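Local atomic coordinates of toll-like receptor 13 (Mus musculus, PDB entry 4Z0C), a protein that recognises bacterial 23S ribosomal RNA and signals through MYD88 and TRAF6 to activate NF-kappa-B and the inflammatory response. Residues His273-Gly276 / Asn277-Lys280. Numbering follows the deposited sequence.
Sequences HLLG and NLPK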
loop_
_atom_site.group_PDB
_atom_site.type_symbol
_atom_site.label_atom_id
_atom_site.label_comp_id
_atom_site.label_asym_id
_atom_site.label_seq_id
_atom_site.Cartn_x
_atom_site.Cartn_y
_atom_site.Cartn_z
ATOM N N HIS A 273 -33.567 -1.125 43.608
ATOM C CA HIS A 273 -33.734 -1.602 44.988
ATOM C C HIS A 273 -32.418 -2.163 45.523
ATOM O O HIS A 273 -32.087 -1.987 46.696
ATOM C CB HIS A 273 -34.862 -2.644 45.134
ATOM C CG HIS A 273 -35.026 -3.146 46.534
ATOM N ND1 HIS A 273 -35.337 -2.314 47.589
ATOM C CD2 HIS A 273 -34.862 -4.381 47.067
ATOM C CE1 HIS A 273 -35.383 -3.019 48.705
ATOM N NE2 HIS A 273 -35.097 -4.277 48.416
ATOM N N LEU A 274 -31.677 -2.830 44.645
ATOM C CA LEU A 274 -30.350 -3.337 44.977
ATOM C C LEU A 274 -29.340 -2.199 45.075
ATOM O O LEU A 274 -28.777 -1.940 46.141
ATOM C CB LEU A 274 -29.884 -4.341 43.917
ATOM C CG LEU A 274 -28.458 -4.879 44.028
ATOM C CD1 LEU A 274 -28.239 -5.551 45.388
ATOM C CD2 LEU A 274 -28.169 -5.834 42.891
ATOM N N LEU A 275 -29.128 -1.526 43.947
ATOM C CA LEU A 275 -28.081 -0.515 43.795
ATOM C C LEU A 275 -28.237 0.663 44.761
ATOM O O LEU A 275 -27.240 1.243 45.211
ATOM C CB LEU A 275 -28.054 -0.007 42.347
ATOM C CG LEU A 275 -27.053 -0.645 41.384
ATOM C CD1 LEU A 275 -26.947 -2.156 41.574
ATOM C CD2 LEU A 275 -27.432 -0.308 39.954
ATOM N N GLY A 276 -29.487 1.029 45.048
ATOM C CA GLY A 276 -29.779 2.149 45.925
ATOM C C GLY A 276 -29.287 1.967 47.353
ATOM O O GLY A 276 -29.121 2.944 48.088
ATOM N N ASN A 277 -29.038 0.722 47.744
ATOM C CA ASN A 277 -28.544 0.425 49.093
ATOM C C ASN A 277 -27.068 0.047 49.177
ATOM O O ASN A 277 -26.638 -0.566 50.153
ATOM C CB ASN A 277 -29.395 -0.654 49.739
ATOM C CG ASN A 277 -30.771 -0.151 50.117
ATOM O OD1 ASN A 277 -30.907 0.857 50.814
ATOM N ND2 ASN A 277 -31.801 -0.816 49.610
ATOM N N LEU A 278 -26.296 0.407 48.154
ATOM C CA LEU A 278 -24.862 0.161 48.178
ATOM C C LEU A 278 -24.132 1.498 48.241
ATOM O O LEU A 278 -23.885 2.126 47.215
ATOM C CB LEU A 278 -24.458 -0.635 46.941
ATOM C CG LEU A 278 -25.282 -1.907 46.748
ATOM C CD1 LEU A 278 -25.022 -2.516 45.382
ATOM C CD2 LEU A 278 -24.977 -2.900 47.855
ATOM N N PRO A 279 -23.798 1.947 49.454
ATOM C CA PRO A 279 -23.338 3.324 49.669
ATOM C C PRO A 279 -21.936 3.611 49.119
ATOM O O PRO A 279 -21.529 4.774 49.048
ATOM C CB PRO A 279 -23.367 3.470 51.200
ATOM C CG PRO A 279 -23.175 2.070 51.707
ATOM C CD PRO A 279 -23.896 1.189 50.717
ATOM N N LYS A 280 -21.203 2.573 48.737
ATOM C CA LYS A 280 -19.856 2.774 48.224
ATOM C C LYS A 280 -19.790 2.571 46.692
ATOM O O LYS A 280 -18.743 2.736 46.083
ATOM C CB LYS A 280 -18.876 1.846 48.936
ATOM C CG LYS A 280 -18.621 2.190 50.400
ATOM C CD LYS A 280 -17.941 3.538 50.520
ATOM C CE LYS A 280 -16.596 3.421 51.224
ATOM N NZ LYS A 280 -15.841 4.714 51.190
#
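Leu-278 folds its isobutyl group over the backbone of Leu-274 and Leu-275 in helix 268-275, its CG lying 3.5 Å from Leu-274 O. With CG anti to its own carbonyl carbon (chi1 -53°), the branch lies beside the backbone N. Its CD1 comes to 4.3 Å from Leu-275 CD1 and also meets Leu-274 CG. All three leucines are buried, and Met-254 of strand 253-255 touches both helical ones. In this leucine-rich repeat ectodomain the helix lies on the outer side of the ring, and the segment after it leads to the next inner strand, 283-285. The reversal is a type I beta turn from Leu-275 to Leu-278, closed by a hydrogen bond from Leu-278 N to Leu-275 O (3.2 Å). One residue earlier, Asn-277 N donates to Leu-274 O (3.1 Å, 156° at the hydrogen), a second bond spanning three residues. On the exposed side the Asn-277 amide reaches back as well, ND2 giving His-273 O a weak, bent bond of 3.2 Å and passing obliquely by the imidazole, while Asn-277 O accepts a hydrogen bond from Gln-249 NE2, in the loop before strand 253-255.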